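Local structure of oxidized polyvinyl alcohol hydrolase (Pseudomonas sp. VM15C, 3WWC) at residues 150-153 with 154-158; 180-183 with 184-188; 309-312 with 313-316; 337-340 with 341-344. The protein hydrolyses beta-diketones such as 4,6-nonanedione and cleaves oxidized polyvinyl alcohol in the second step of polyvinyl alcohol degradation. The protein carries 1 engineered substitution. All coordinates share one frame; numbering follows the deposited sequence.

Contact 1. Residues 150-153 with 154-158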
loop_
_atom_site.group_PDB
_atom_site.type_symbol
_atom_site.label_atom_id
_atom_site.label_comp_id
_atom_site.label_asym_id
_atom_site.label_seq_id
_atom_site.Cartn_x
_atom_site.Cartn_y
_atom_site.Cartn_z
ATOM N N SER A 150 -6.211 1.955 8.489
ATOM C CA SER A 150 -6.660 2.914 7.489
ATOM C C SER A 150 -7.062 4.229 8.152
ATOM O O SER A 150 -6.700 5.317 7.667
ATOM C CB SER A 150 -7.808 2.291 6.671
ATOM O OG SER A 150 -8.326 3.205 5.707
ATOM N N SER A 151 -7.823 4.154 9.251
ATOM C CA SER A 151 -8.224 5.409 9.922
ATOM C C SER A 151 -7.069 6.096 10.644
ATOM O O SER A 151 -6.987 7.329 10.666
ATOM C CB SER A 151 -9.390 5.156 10.887
ATOM O OG SER A 151 -9.065 4.177 11.861
ATOM N N PHE A 152 -6.133 5.329 11.188
ATOM C CA PHE A 152 -5.002 5.932 11.865
ATOM C C PHE A 152 -4.200 6.727 10.871
ATOM O O PHE A 152 -3.773 7.822 11.171
ATOM C CB PHE A 152 -4.122 4.797 12.439
ATOM C CG PHE A 152 -2.701 5.187 12.728
ATOM C CD1 PHE A 152 -2.370 6.364 13.412
ATOM C CD2 PHE A 152 -1.667 4.340 12.321
ATOM C CE1 PHE A 152 -1.029 6.679 13.676
ATOM C CE2 PHE A 152 -0.323 4.666 12.598
ATOM C CZ PHE A 152 -0.007 5.842 13.280
ATOM N N PHE A 153 -3.996 6.213 9.668
ATOM C CA PHE A 153 -3.124 6.948 8.723
ATOM C C PHE A 153 -3.717 8.300 8.361
ATOM O O PHE A 153 -2.976 9.241 8.173
ATOM C CB PHE A 153 -2.918 6.146 7.415
ATOM C CG PHE A 153 -2.335 4.774 7.603
ATOM C CD1 PHE A 153 -1.555 4.419 8.705
ATOM C CD2 PHE A 153 -2.617 3.819 6.640
ATOM C CE1 PHE A 153 -1.070 3.102 8.839
ATOM C CE2 PHE A 153 -2.147 2.513 6.742
ATOM C CZ PHE A 153 -1.368 2.146 7.849
ATOM N N VAL A 154 -5.038 8.375 8.256
ATOM C CA VAL A 154 -5.685 9.651 7.924
ATOM C C VAL A 154 -5.464 10.606 9.095
ATOM O O VAL A 154 -5.064 11.737 8.900
ATOM C CB VAL A 154 -7.191 9.420 7.671
ATOM C CG1 VAL A 154 -7.935 10.781 7.509
ATOM C CG2 VAL A 154 -7.339 8.614 6.387
ATOM N N ALA A 155 -5.705 10.126 10.301
ATOM C CA ALA A 155 -5.508 10.970 11.482
ATOM C C ALA A 155 -4.067 11.411 11.645
ATOM O O ALA A 155 -3.777 12.564 12.035
ATOM C CB ALA A 155 -5.951 10.237 12.728
ATOM N N MET A 156 -3.137 10.522 11.314
ATOM C CA MET A 156 -1.709 10.787 11.381
ATOM C C MET A 156 -1.321 11.926 10.430
ATOM O O MET A 156 -0.675 12.902 10.823
ATOM C CB MET A 156 -1.001 9.485 11.021
ATOM C CG MET A 156 0.488 9.611 10.854
ATOM S SD MET A 156 1.243 8.081 10.252
ATOM C CE MET A 156 0.750 8.074 8.481
ATOM N N VAL A 157 -1.763 11.828 9.185
ATOM C CA VAL A 157 -1.417 12.849 8.198
ATOM C C VAL A 157 -2.132 14.172 8.571
ATOM O O VAL A 157 -1.515 15.237 8.483
ATOM C CB VAL A 157 -1.837 12.383 6.789
ATOM C CG1 VAL A 157 -1.679 13.537 5.787
ATOM C CG2 VAL A 157 -0.907 11.240 6.345
ATOM N N GLN A 158 -3.391 14.107 9.024
ATOM C CA GLN A 158 -4.095 15.361 9.401
ATOM C C GLN A 158 -3.381 16.046 10.567
ATOM O O GLN A 158 -3.286 17.275 10.611
ATOM C CB GLN A 158 -5.550 15.056 9.749
ATOM C CG GLN A 158 -6.366 14.783 8.505
ATOM C CD GLN A 158 -7.768 14.339 8.808
ATOM O OE1 GLN A 158 -8.669 14.514 7.972
ATOM N NE2 GLN A 158 -7.964 13.732 9.946
#

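Contact 2. Residues 180-183 with 184-188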
loop_
_atom_site.group_PDB
_atom_site.type_symbol
_atom_site.label_atom_id
_atom_site.label_comp_id
_atom_site.label_asym_id
_atom_site.label_seq_id
_atom_site.Cartn_x
_atom_site.Cartn_y
_atom_site.Cartn_z
ATOM N N GLY A 180 1.977 -3.346 0.896
ATOM C CA GLY A 180 1.295 -3.130 -0.376
ATOM C C GLY A 180 -0.179 -3.525 -0.252
ATOM O O GLY A 180 -1.032 -2.875 -0.847
ATOM N N THR A 181 -0.485 -4.587 0.511
ATOM C CA THR A 181 -1.868 -4.991 0.732
ATOM C C THR A 181 -2.569 -3.868 1.483
ATOM O O THR A 181 -3.707 -3.513 1.168
ATOM C CB THR A 181 -1.899 -6.281 1.555
ATOM O OG1 THR A 181 -0.984 -7.227 0.951
ATOM C CG2 THR A 181 -3.323 -6.835 1.621
ATOM N N MET A 182 -1.890 -3.330 2.474
ATOM C CA MET A 182 -2.482 -2.231 3.230
ATOM C C MET A 182 -2.726 -1.012 2.355
ATOM O O MET A 182 -3.740 -0.301 2.553
ATOM C CB MET A 182 -1.564 -1.898 4.421
ATOM C CG MET A 182 -2.122 -0.819 5.379
ATOM S SD MET A 182 -3.584 -1.437 6.266
ATOM C CE MET A 182 -4.817 -0.225 5.765
ATOM N N THR A 183 -1.836 -0.770 1.376
ATOM C CA THR A 183 -2.021 0.363 0.443
ATOM C C THR A 183 -3.326 0.112 -0.330
ATOM O O THR A 183 -4.151 1.012 -0.494
ATOM C CB THR A 183 -0.860 0.447 -0.532
ATOM O OG1 THR A 183 0.330 0.710 0.223
ATOM C CG2 THR A 183 -1.076 1.595 -1.522
ATOM N N ASN A 184 -3.509 -1.094 -0.868
ATOM C CA ASN A 184 -4.740 -1.394 -1.583
ATOM C C ASN A 184 -5.966 -1.145 -0.685
ATOM O O ASN A 184 -6.948 -0.529 -1.131
ATOM C CB ASN A 184 -4.783 -2.889 -2.019
ATOM C CG ASN A 184 -3.958 -3.161 -3.257
ATOM O OD1 ASN A 184 -3.796 -2.284 -4.118
ATOM N ND2 ASN A 184 -3.442 -4.408 -3.382
ATOM N N ARG A 185 -5.925 -1.641 0.558
ATOM C CA ARG A 185 -7.094 -1.454 1.426
ATOM C C ARG A 185 -7.393 0.022 1.686
ATOM O O ARG A 185 -8.548 0.479 1.606
ATOM C CB ARG A 185 -6.901 -2.140 2.771
ATOM C CG ARG A 185 -8.174 -2.018 3.655
ATOM C CD ARG A 185 -8.067 -2.945 4.907
ATOM N NE ARG A 185 -9.346 -2.959 5.623
ATOM C CZ ARG A 185 -10.293 -3.872 5.442
ATOM N NH1 ARG A 185 -10.134 -4.863 4.541
ATOM N NH2 ARG A 185 -11.383 -3.819 6.229
ATOM N N ALA A 186 -6.339 0.787 1.928
ATOM C CA ALA A 186 -6.516 2.216 2.216
ATOM C C ALA A 186 -7.069 2.950 1.015
ATOM O O ALA A 186 -7.896 3.892 1.170
ATOM C CB ALA A 186 -5.164 2.816 2.620
ATOM N N LEU A 187 -6.621 2.604 -0.186
ATOM C CA LEU A 187 -7.133 3.278 -1.390
ATOM C C LEU A 187 -8.600 2.940 -1.620
ATOM O O LEU A 187 -9.355 3.780 -2.109
ATOM C CB LEU A 187 -6.312 2.862 -2.621
ATOM C CG LEU A 187 -4.873 3.342 -2.588
ATOM C CD1 LEU A 187 -4.126 2.619 -3.706
ATOM C CD2 LEU A 187 -4.811 4.886 -2.748
ATOM N N LEU A 188 -9.019 1.737 -1.227
ATOM C CA LEU A 188 -10.403 1.336 -1.481
ATOM C C LEU A 188 -11.349 1.939 -0.482
ATOM O O LEU A 188 -12.514 2.207 -0.818
ATOM C CB LEU A 188 -10.525 -0.211 -1.435
ATOM C CG LEU A 188 -9.804 -0.885 -2.605
ATOM C CD1 LEU A 188 -9.646 -2.383 -2.308
ATOM C CD2 LEU A 188 -10.607 -0.631 -3.921
#

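Contact 3. Residues 309-312 with 313-316. With CIT (citric acid), chain B.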
loop_
_atom_site.group_PDB
_atom_site.type_symbol
_atom_site.label_atom_id
_atom_site.label_comp_id
_atom_site.label_asym_id
_atom_site.label_seq_id
_atom_site.Cartn_x
_atom_site.Cartn_y
_atom_site.Cartn_z
ATOM N N ASN A 309 18.147 -0.230 -9.470
ATOM C CA ASN A 309 18.067 1.250 -9.461
ATOM C C ASN A 309 17.000 1.702 -8.498
ATOM O O ASN A 309 16.125 2.499 -8.832
ATOM C CB ASN A 309 17.783 1.749 -10.885
ATOM C CG ASN A 309 18.866 1.325 -11.858
ATOM O OD1 ASN A 309 20.044 1.548 -11.571
ATOM N ND2 ASN A 309 18.498 0.748 -12.989
ATOM N N THR A 310 17.114 1.211 -7.275
ATOM C CA THR A 310 16.114 1.476 -6.245
ATOM C C THR A 310 15.748 2.920 -6.047
ATOM O O THR A 310 14.569 3.259 -6.073
ATOM C CB THR A 310 16.568 0.906 -4.911
ATOM O OG1 THR A 310 16.753 -0.503 -5.059
ATOM C CG2 THR A 310 15.486 1.160 -3.808
ATOM N N GLN A 311 16.723 3.791 -5.827
ATOM C CA GLN A 311 16.374 5.193 -5.614
ATOM C C GLN A 311 15.882 5.852 -6.887
ATOM O O GLN A 311 15.003 6.726 -6.818
ATOM C CB GLN A 311 17.567 5.969 -5.009
ATOM C CG GLN A 311 17.896 5.561 -3.585
ATOM C CD GLN A 311 16.684 5.803 -2.662
ATOM O OE1 GLN A 311 16.005 6.822 -2.747
ATOM N NE2 GLN A 311 16.385 4.824 -1.839
ATOM N N GLU A 312 16.435 5.497 -8.032
ATOM C CA GLU A 312 15.890 6.044 -9.286
ATOM C C GLU A 312 14.407 5.641 -9.387
ATOM O O GLU A 312 13.573 6.436 -9.799
ATOM C CB GLU A 312 16.585 5.482 -10.531
ATOM C CG GLU A 312 18.009 5.974 -10.723
ATOM C CD GLU A 312 18.588 5.318 -11.972
ATOM O OE1 GLU A 312 17.897 5.248 -13.014
ATOM O OE2 GLU A 312 19.743 4.851 -11.871
ATOM N N PHE A 313 14.078 4.405 -9.011
ATOM C CA PHE A 313 12.690 3.968 -9.072
ATOM C C PHE A 313 11.811 4.752 -8.106
ATOM O O PHE A 313 10.740 5.224 -8.473
ATOM C CB PHE A 313 12.551 2.462 -8.758
ATOM C CG PHE A 313 11.129 2.035 -8.711
ATOM C CD1 PHE A 313 10.444 1.799 -9.895
ATOM C CD2 PHE A 313 10.465 1.968 -7.478
ATOM C CE1 PHE A 313 9.069 1.488 -9.879
ATOM C CE2 PHE A 313 9.078 1.660 -7.460
ATOM C CZ PHE A 313 8.416 1.430 -8.655
ATOM N N ASN A 314 12.262 4.936 -6.867
ATOM C CA ASN A 314 11.481 5.662 -5.883
ATOM C C ASN A 314 11.209 7.074 -6.367
ATOM O O ASN A 314 10.087 7.581 -6.239
ATOM C CB ASN A 314 12.171 5.750 -4.513
ATOM C CG ASN A 314 12.271 4.420 -3.784
ATOM O OD1 ASN A 314 11.769 3.401 -4.249
ATOM N ND2 ASN A 314 12.922 4.444 -2.603
ATOM N N ARG A 315 12.230 7.725 -6.937
ATOM C CA ARG A 315 12.039 9.121 -7.390
ATOM C C ARG A 315 11.079 9.139 -8.562
ATOM O O ARG A 315 10.156 9.975 -8.622
ATOM C CB ARG A 315 13.370 9.713 -7.885
ATOM C CG ARG A 315 14.357 9.995 -6.785
ATOM C CD ARG A 315 15.617 10.757 -7.352
ATOM N NE ARG A 315 16.479 9.947 -8.201
ATOM C CZ ARG A 315 17.526 9.238 -7.767
ATOM N NH1 ARG A 315 17.842 9.195 -6.465
ATOM N NH2 ARG A 315 18.289 8.665 -8.670
ATOM N N TRP A 316 11.266 8.225 -9.515
ATOM C CA TRP A 316 10.388 8.161 -10.700
ATOM C C TRP A 316 8.945 7.859 -10.290
ATOM O O TRP A 316 7.984 8.510 -10.769
ATOM C CB TRP A 316 10.878 7.078 -11.680
ATOM C CG TRP A 316 9.948 6.890 -12.838
ATOM C CD1 TRP A 316 9.835 7.704 -13.949
ATOM C CD2 TRP A 316 8.909 5.918 -12.951
ATOM N NE1 TRP A 316 8.787 7.285 -14.741
ATOM C CE2 TRP A 316 8.194 6.199 -14.150
ATOM C CE3 TRP A 316 8.500 4.837 -12.168
ATOM C CZ2 TRP A 316 7.105 5.442 -14.559
ATOM C CZ3 TRP A 316 7.414 4.085 -12.583
ATOM C CH2 TRP A 316 6.730 4.397 -13.773
HETATM C C1 CIT B . 20.677 6.924 -6.704
HETATM O O1 CIT B . 20.294 7.764 -5.866
HETATM O O2 CIT B . 20.499 6.997 -7.947
HETATM C C2 CIT B . 21.420 5.693 -6.184
HETATM C C3 CIT B . 21.335 4.490 -7.135
HETATM O O7 CIT B . 21.673 4.918 -8.453
HETATM C C4 CIT B . 22.322 3.437 -6.622
HETATM C C5 CIT B . 22.383 2.129 -7.428
HETATM O O3 CIT B . 21.565 1.941 -8.351
HETATM O O4 CIT B . 23.234 1.299 -7.044
HETATM C C6 CIT B . 19.918 3.904 -7.137
HETATM O O5 CIT B . 19.546 3.343 -6.082
HETATM O O6 CIT B . 19.279 3.999 -8.211
HETATM O O HOH W 1 13.830 6.883 -1.217
HETATM O O HOH W 2 16.641 9.041 -3.984
#

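Contact 4. Residues 337-340 with 341-344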
loop_
_atom_site.group_PDB
_atom_site.type_symbol
_atom_site.label_atom_id
_atom_site.label_comp_id
_atom_site.label_asym_id
_atom_site.label_seq_id
_atom_site.Cartn_x
_atom_site.Cartn_y
_atom_site.Cartn_z
ATOM N N GLN A 337 9.173 7.521 -19.104
ATOM C CA GLN A 337 9.891 6.242 -19.031
ATOM C C GLN A 337 10.462 5.925 -17.646
ATOM O O GLN A 337 11.124 6.746 -17.045
ATOM C CB GLN A 337 11.057 6.286 -20.040
ATOM C CG GLN A 337 11.768 4.978 -20.304
ATOM C CD GLN A 337 12.772 5.123 -21.430
ATOM O OE1 GLN A 337 12.402 5.359 -22.595
ATOM N NE2 GLN A 337 14.047 4.997 -21.096
ATOM N N PRO A 338 10.175 4.719 -17.127
ATOM C CA PRO A 338 10.722 4.365 -15.811
ATOM C C PRO A 338 12.208 4.015 -15.970
ATOM O O PRO A 338 12.731 3.881 -17.089
ATOM C CB PRO A 338 9.903 3.126 -15.421
ATOM C CG PRO A 338 9.651 2.460 -16.790
ATOM C CD PRO A 338 9.317 3.657 -17.682
ATOM N N PRO A 339 12.914 3.833 -14.868
ATOM C CA PRO A 339 14.333 3.489 -14.916
ATOM C C PRO A 339 14.511 2.132 -15.570
ATOM O O PRO A 339 13.597 1.330 -15.673
ATOM C CB PRO A 339 14.725 3.338 -13.444
ATOM C CG PRO A 339 13.663 4.203 -12.718
ATOM C CD PRO A 339 12.415 3.954 -13.488
ATOM N N GLU A 340 15.760 1.857 -15.916
ATOM C CA GLU A 340 16.092 0.560 -16.465
ATOM C C GLU A 340 15.759 -0.515 -15.416
ATOM O O GLU A 340 16.030 -0.326 -14.241
ATOM C CB GLU A 340 17.595 0.516 -16.782
ATOM C CG GLU A 340 17.932 -0.718 -17.579
ATOM C CD GLU A 340 19.412 -0.830 -17.951
ATOM O OE1 GLU A 340 19.750 -1.873 -18.577
ATOM O OE2 GLU A 340 20.209 0.094 -17.610
ATOM N N GLY A 341 15.141 -1.592 -15.873
ATOM C CA GLY A 341 14.753 -2.686 -14.981
ATOM C C GLY A 341 13.258 -2.731 -14.753
ATOM O O GLY A 341 12.776 -3.656 -14.080
ATOM N N TYR A 342 12.525 -1.770 -15.321
ATOM C CA TYR A 342 11.059 -1.679 -15.154
ATOM C C TYR A 342 10.368 -1.457 -16.478
ATOM O O TYR A 342 10.907 -0.755 -17.369
ATOM C CB TYR A 342 10.661 -0.471 -14.238
ATOM C CG TYR A 342 11.340 -0.526 -12.898
ATOM C CD1 TYR A 342 10.748 -1.182 -11.835
ATOM C CD2 TYR A 342 12.643 -0.059 -12.740
ATOM C CE1 TYR A 342 11.465 -1.385 -10.655
ATOM C CE2 TYR A 342 13.368 -0.260 -11.592
ATOM C CZ TYR A 342 12.764 -0.939 -10.547
ATOM O OH TYR A 342 13.477 -1.236 -9.427
ATOM N N THR A 343 9.171 -2.037 -16.604
ATOM C CA THR A 343 8.352 -1.830 -17.808
ATOM C C THR A 343 6.990 -1.437 -17.254
ATOM O O THR A 343 6.430 -2.169 -16.416
ATOM C CB THR A 343 8.253 -3.086 -18.602
ATOM O OG1 THR A 343 9.582 -3.457 -19.016
ATOM C CG2 THR A 343 7.421 -2.865 -19.800
ATOM N N CYS A 344 6.456 -0.307 -17.702
ATOM C CA CYS A 344 5.201 0.206 -17.181
ATOM C C CYS A 344 4.306 0.775 -18.264
ATOM O O CYS A 344 4.781 1.253 -19.302
ATOM C CB CYS A 344 5.459 1.350 -16.163
ATOM S SG CYS A 344 6.611 1.021 -14.775
HETATM O O HOH W 3 12.745 1.302 -18.687
#

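Contact 1. Residues 150-153 with 154-158
Met156 meets two aromatic rings one turn back along the helix, those of Phe152 and Phe153. The sulfur-aromatic part belongs to Phe152: Met156 SD sits 4.6 Å from the centroid of the Phe152 ring, 34° off the ring normal, a Met-aromatic contact of oblique geometry. It reaches the ring at its far end, Phe152 CZ. The apolar part comes from the two ends of the methionine side chain. Met156 CB touches Phe152 CE1 at 3.9 Å, and the terminal CE lies 4.3 Å from Phe153 CB. The chain is straight as far as SD and bends only at chi3 (75°), which carries the methyl back to Phe153 while the sulfur stays with Phe152.

All of this lies on helix 148-160, which packs against the central mixed sheet of the alpha/beta-hydrolase type of fold. Phe152 and Met156 press on Phe50 of strand 46-53, Met156 reaches Ile98 and Pro100, and Val157 rests on Val66.

The backbone bonds are regular i to i+4 links: Ala155 N to Ser151 O at 3.1 Å, Met156 N to Phe152 O at 2.8 Å and Val157 N to Phe153 O at 3.0 Å. Val157 CG2 also packs 3.4 Å from Phe153 O. On the polar flank the two serines turn to partners outside the helix turn, Ser150 OG bonding to Glu146 OE1 and Ser151 OG to His43 NE2 and Lys44 NZ.

Contact 2. Residues 180-183 with 184-188
Thr183 lays its methyl against Leu187 one turn on, Thr183 CG2 to Leu187 CD1 at 3.9 Å, the two side chains running alongside each other in one direction. They belong to helix 178-189, the helix of the beta-alpha-beta unit between strands 170-176 and 196-200; it starts just after Ala177, the engineered replacement at the position assigned by similarity to the charge relay system. Both residues, with Ala186, rest on Leu173 of strand 170-176. With CG2 anti to the backbone N, the methyl of Thr183 goes to Leu187 while OG1 turns back to bond with Gly179 O.

Round the helix, the end of Met182 reaches the CB atoms of Arg185 and Ala186. Its chain is bent at chi2 (68°) and again at chi3, which brings CE to 4.1 Å from Arg185 CB and 4.4 Å from Ala186 CB. Arg185 then runs extended away from the turn, and its guanidinium group is held by main-chain carbonyls, NE by Glu146 O and NH2 by Trp142 O. Asn184 ND2 bonds to Glu203 O and Thr181 OG1 to Glu203 N, so two buried polar groups of this helix grip the backbone of one residue.

Four successive i to i+4 bonds stiffen the turn, from Asn184 N to Gly180 O at 3.1 Å through to Leu187 N on Thr183 O at 3.0 Å; that last carbonyl oxygen also has Leu187 CG packed 3.2 Å away.

Contact 3. Residues 309-312 with 313-316
Arg315 folds back over the helix turn before it, its guanidinium laid with one face above Gln311 O and the backbone of Glu312. A bend at chi3 swings the group back this way, and Arg315 NH2 passes 3.4 Å from Glu312 CG. The carboxylate and guanidinium planes are only 17° apart, yet Glu312 OE2 stays 5.2 Å from Arg315 NH2, so the opposite charges are near without meeting.

The outward edge of the guanidinium takes a citrate carboxylate, probably from the crystallisation liquor: Arg315 NH1 bonds to CIT O1 at 2.9 Å and NH2 to CIT O2 at 2.9 Å, the latter almost straight at 175°. This is the first turn of helix 310-322, with Asn309 at the N-cap position, and a second citrate carboxylate sits over its backbone N-H groups, Gln311 N giving a bond to O5 and Glu312 N to O6. Such an anion at a helix start probably gains from the helix dipole as well. An alanine in place of Arg315 is likely to leave the O1/O2 carboxylate without its paired donors and to take the guanidinium away from above Gln311 O.

Packing is closer on the inner flank, where Phe313 reaches Val252 and Trp316 Met250 of strand 247-253, and Asn314 OD1 is held by Trp305 NE1. The looser side is bridged by water: one water donates to Gln311 OE1 at 2.7 Å and accepts from Asn314 ND2 at 2.9 Å, between amide planes 85° apart. Another links Gln311 OE1 to Arg315 NH1, weakly at the arginine, while Gln311 NE2 bonds to Gly85 O.

Contact 4. Residues 337-340 with 341-344
The ring of Tyr342 takes the carbonyl of Pro339 at its edge, in the ring plane, with Pro339 O 3.4 Å from Tyr342 CD2. Glu340 O approaches the same ring obliquely, and Pro339 CB lies 4.0 Å from CD2, the proline and tyrosine side chains crossing at a slant. Phe313 of helix 310-322 stacks on this ring. Tyr342 CG stands anti to its own carbonyl carbon (chi1 -56°), which brings CD2 up to Pro339, while the OH bonds to Leu308 O.

The backbone makes a type II beta turn from Pro339 to Tyr342, closed by a bent bond from Tyr342 N to Pro339 O at 3.3 Å, with an N-H...O angle of 137°. Gly341 takes the third position with positive phi (107°), where a CB would clash with Glu340 O. Replacing Tyr342 by an alanine would probably leave Pro339 and Phe313 without their aromatic partner and Leu308 O without its hydroxyl.

Just before the turn, Pro338 lies across from Tyr342 and Cys344: its CB meets Tyr342 CB at 3.9 Å and its CG meets Cys344 SG at 3.9 Å. A water lies within bonding reach of Pro338 O (3.0 Å) and Tyr342 O, with more acceptors around it than it has protons. Cys344 SG is disulfide-bonded to Cys297, so the proline ring packs on a sulfur already tied covalently to strand 292-298, which probably helps hold the turn next to the outermost strand of the sheet.

Contacts 1 and 2 touch: Phe153 CE2 lies 3.6 Å from Met182 CG, so helix 148-160 packs directly against helix 178-189. Contacts 3 and 4 form a second pair, their centres 10 Å apart, where Trp316 CH2 meets Cys344 SG at 3.5 Å and Asn309 ND2 probably bonds to Glu340 O at 3.0 Å. The pairs are separate, with contacts 2 and 3 about 12 Å apart at their nearest atoms. Contact 2 lies closest to the reaction site: the side chain of Thr181 is about 5 Å from a bound butanoic acid, whereas that of Phe153 in contact 1 is about 14 Å from one. Contact 3 lies away from the annotated sites.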